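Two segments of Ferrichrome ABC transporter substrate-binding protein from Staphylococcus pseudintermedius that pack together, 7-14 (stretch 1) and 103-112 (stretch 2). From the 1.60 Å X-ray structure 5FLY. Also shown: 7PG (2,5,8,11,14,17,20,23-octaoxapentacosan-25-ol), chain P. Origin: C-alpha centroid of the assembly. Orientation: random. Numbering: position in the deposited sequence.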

# COMPACT_ATOMS: atom_id res chain seq x y z
N ALA A 7 13.16 -10.99 -20.12
CA ALA A 7 12.21 -9.91 -20.34
C ALA A 7 11.21 -9.88 -19.20
O ALA A 7 10.55 -10.88 -18.91
N PHE A 8 11.13 -8.73 -18.52
CA PHE A 8 10.06 -8.48 -17.57
C PHE A 8 8.93 -7.77 -18.31
O PHE A 8 9.16 -6.76 -18.95
N ASN A 9 7.73 -8.33 -18.24
CA ASN A 9 6.60 -7.78 -18.97
C ASN A 9 5.81 -6.80 -18.11
O ASN A 9 4.95 -7.19 -17.33
N LEU A 10 6.13 -5.52 -18.26
CA LEU A 10 5.51 -4.47 -17.46
C LEU A 10 4.16 -4.05 -18.04
O LEU A 10 4.07 -3.73 -19.21
N LYS A 11 3.12 -4.05 -17.20
CA LYS A 11 1.83 -3.53 -17.61
C LYS A 11 1.84 -2.01 -17.62
O LYS A 11 2.14 -1.40 -16.60
N THR A 12 1.50 -1.42 -18.76
CA THR A 12 1.51 0.03 -18.92
C THR A 12 0.24 0.48 -19.62
O THR A 12 -0.56 -0.34 -20.09
N ALA A 13 0.08 1.80 -19.74
CA ALA A 13 -1.05 2.38 -20.46
C ALA A 13 -1.09 1.90 -21.90
O ALA A 13 -2.17 1.80 -22.49
N LYS A 14 0.09 1.62 -22.46
CA LYS A 14 0.22 1.22 -23.85
C LYS A 14 0.10 -0.29 -24.03
O LYS A 14 0.25 -0.80 -25.15
N THR A 103 15.79 -0.29 -15.88
CA THR A 103 14.91 0.42 -14.96
C THR A 103 13.46 0.03 -15.23
O THR A 103 12.99 0.13 -16.37
N ILE A 104 12.79 -0.44 -14.19
CA ILE A 104 11.34 -0.67 -14.22
C ILE A 104 10.65 0.45 -13.46
O ILE A 104 10.74 0.55 -12.23
N ALA A 105 9.97 1.30 -14.22
CA ALA A 105 9.22 2.41 -13.68
C ALA A 105 7.74 2.05 -13.68
O ALA A 105 7.01 2.26 -14.65
N PHE A 106 7.32 1.47 -12.57
CA PHE A 106 5.97 0.97 -12.45
C PHE A 106 4.90 2.05 -12.53
O PHE A 106 4.98 3.08 -11.87
N ASP A 107 3.88 1.75 -13.34
CA ASP A 107 2.59 2.43 -13.29
C ASP A 107 1.82 1.71 -12.19
O ASP A 107 1.20 0.67 -12.42
N TYR A 108 1.95 2.24 -10.98
CA TYR A 108 1.44 1.59 -9.77
C TYR A 108 0.03 1.00 -9.94
O TYR A 108 -0.22 -0.17 -9.61
N ALA A 109 -0.88 1.81 -10.47
CA ALA A 109 -2.30 1.44 -10.50
C ALA A 109 -2.63 0.25 -11.42
O ALA A 109 -3.74 -0.27 -11.36
N LYS A 110 -1.67 -0.19 -12.23
CA LYS A 110 -1.92 -1.32 -13.14
C LYS A 110 -1.87 -2.69 -12.46
O LYS A 110 -2.24 -3.69 -13.07
N TYR A 111 -1.44 -2.73 -11.20
CA TYR A 111 -1.35 -3.98 -10.43
C TYR A 111 -2.14 -3.90 -9.13
O TYR A 111 -1.93 -2.98 -8.34
N ASN A 112 -3.04 -4.86 -8.90
CA ASN A 112 -3.61 -4.96 -7.56
C ASN A 112 -2.52 -5.55 -6.67
O ASN A 112 -1.47 -5.97 -7.15

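Packing of strand 7-12 against strand 103-106 and the turn that follows it; the two strands run in roughly the same direction, 28° apart. Lys-11, Tyr-111 and Leu-10 bury the most surface. Tyr-111 (chi1 m) starts sideways, but its ring reaches stretch 1, where its hydroxyl accepts the one direct hydrogen bond across the contact, from Lys-11 N to Tyr-111 OH (3.1 Å, nearly linear). Water 1 extends this link, donating to Asn-9 O (2.6 Å) and lying 2.7 Å from Tyr-111 OH. Lys-11 (m, t, then chi3 at 125°) points toward stretch 2 and lays its aliphatic chain over one face of the Tyr-111 ring, CD 4.2 Å from the centroid; its NZ gives a hydrogen bond to water 3 (2.5 Å), which donates to Lys-110 O. Lys-110 (m, m, t, t) also points toward stretch 1, CG 3.7 Å from Lys-11 O. Leu-10 (t, p) carries CD1 to the Tyr-111 ring edge, 3.5 Å from Phe-106 CD1 and 3.9 Å from Ile-104 CG2. Beyond it, Phe-8 (t) points toward stretch 2 and receives Ile-104 CD1 over one face, while its CZ meets Phe-106 CZ obliquely at 3.9 Å. Toward the turn, water 2 donates to both Lys-11 O and Asp-107 O, and water 4 joins Ala-13 N to Asp-107 OD2. Tyr-108 points away; 7PG O6 lies over its ring.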

# COMPACT_ATOMS: atom_id res chain seq x y z
CB ALA A 7 11.50 -10.10 -21.67
CB PHE A 8 10.54 -7.63 -16.40
CG PHE A 8 9.46 -7.28 -15.46
CD1 PHE A 8 9.03 -8.22 -14.53
CD2 PHE A 8 8.83 -6.05 -15.51
CE1 PHE A 8 8.02 -7.92 -13.65
CE2 PHE A 8 7.81 -5.76 -14.65
CZ PHE A 8 7.40 -6.69 -13.71
CB ASN A 9 5.70 -8.91 -19.44
CG ASN A 9 6.45 -9.88 -20.33
OD1 ASN A 9 7.14 -9.48 -21.26
ND2 ASN A 9 6.33 -11.18 -20.04
CB LEU A 10 6.44 -3.26 -17.39
CG LEU A 10 5.95 -2.02 -16.63
CD1 LEU A 10 5.77 -2.34 -15.15
CD2 LEU A 10 6.91 -0.86 -16.82
CB LYS A 11 0.72 -4.01 -16.67
CG LYS A 11 0.63 -5.52 -16.57
CD LYS A 11 -0.51 -5.93 -15.64
CE LYS A 11 -1.46 -6.86 -16.36
NZ LYS A 11 -2.69 -7.16 -15.57
CB THR A 12 2.71 0.51 -19.74
OG1 THR A 12 2.50 0.17 -21.12
CG2 THR A 12 4.03 -0.11 -19.26
CB ALA A 13 -0.97 3.91 -20.42
CB LYS A 14 1.57 1.68 -24.41
CG LYS A 14 1.82 3.17 -24.23
CD LYS A 14 3.28 3.52 -24.50
CE LYS A 14 3.54 4.98 -24.17
NZ LYS A 14 4.95 5.42 -24.40
CB THR A 103 15.07 1.96 -15.09
OG1 THR A 103 16.37 2.35 -14.62
CG2 THR A 103 14.00 2.70 -14.29
CB ILE A 104 10.92 -2.02 -13.62
CG1 ILE A 104 11.72 -3.17 -14.25
CG2 ILE A 104 9.46 -2.27 -13.84
CD1 ILE A 104 11.60 -4.44 -13.49
CB ALA A 105 9.49 3.66 -14.46
CB PHE A 106 5.79 0.23 -11.13
CG PHE A 106 6.33 -1.17 -11.13
CD1 PHE A 106 5.58 -2.21 -11.64
CD2 PHE A 106 7.58 -1.45 -10.61
CE1 PHE A 106 6.07 -3.51 -11.66
CE2 PHE A 106 8.08 -2.73 -10.60
CZ PHE A 106 7.32 -3.76 -11.14
CB ASP A 107 1.88 2.37 -14.66
CG ASP A 107 0.63 3.27 -14.76
OD1 ASP A 107 0.03 3.76 -13.78
OD2 ASP A 107 0.20 3.45 -15.91
CB TYR A 108 1.43 2.57 -8.60
CG TYR A 108 0.64 2.04 -7.44
CD1 TYR A 108 1.17 1.05 -6.64
CD2 TYR A 108 -0.66 2.48 -7.18
CE1 TYR A 108 0.46 0.52 -5.60
CE2 TYR A 108 -1.40 1.95 -6.14
CZ TYR A 108 -0.83 0.97 -5.35
OH TYR A 108 -1.52 0.42 -4.30
CB ALA A 109 -3.14 2.65 -10.90
CB LYS A 110 -0.91 -1.29 -14.28
CG LYS A 110 -1.05 -0.11 -15.20
CD LYS A 110 -2.39 -0.14 -15.91
CE LYS A 110 -2.55 1.03 -16.85
NZ LYS A 110 -3.87 0.92 -17.54
CB TYR A 111 0.11 -4.31 -10.07
CG TYR A 111 1.02 -4.59 -11.25
CD1 TYR A 111 1.64 -3.56 -11.94
CD2 TYR A 111 1.25 -5.89 -11.67
CE1 TYR A 111 2.47 -3.83 -13.02
CE2 TYR A 111 2.08 -6.17 -12.74
CZ TYR A 111 2.68 -5.13 -13.41
OH TYR A 111 3.52 -5.43 -14.48
CB ASN A 112 -4.92 -5.78 -7.52
CG ASN A 112 -4.72 -7.28 -7.75
OD1 ASN A 112 -3.82 -7.91 -7.22
ND2 ASN A 112 -5.62 -7.85 -8.54
C2 7PG P . 3.38 7.89 1.37
O1 7PG P . 3.11 8.79 2.42
C3 7PG P . 1.81 9.29 2.39
C4 7PG P . 1.79 10.69 1.79
O2 7PG P . 0.59 11.35 2.08
C5 7PG P . -0.56 10.65 1.73
C6 7PG P . -1.66 11.59 1.23
O3 7PG P . -2.40 10.94 0.23
C7 7PG P . -1.89 11.03 -1.08
C8 7PG P . -2.62 10.02 -1.97
O4 7PG P . -2.08 9.94 -3.26
C9 7PG P . -0.73 9.59 -3.31
C10 7PG P . -0.33 8.87 -4.60
O5 7PG P . 0.71 7.98 -4.25
C11 7PG P . 1.06 6.99 -5.18
C12 7PG P . 1.75 5.84 -4.44
O6 7PG P . 1.02 4.65 -4.58
C13 7PG P . 0.18 4.27 -3.52
C14 7PG P . 1.01 3.85 -2.31
O7 7PG P . 0.44 2.70 -1.76
C15 7PG P . 1.34 1.85 -1.10
O HOH W 1 3.81 -7.99 -15.11
O HOH W 2 3.00 -0.85 -14.15
O HOH W 3 -2.24 -6.49 -13.24
O HOH W 4 1.68 3.28 -18.14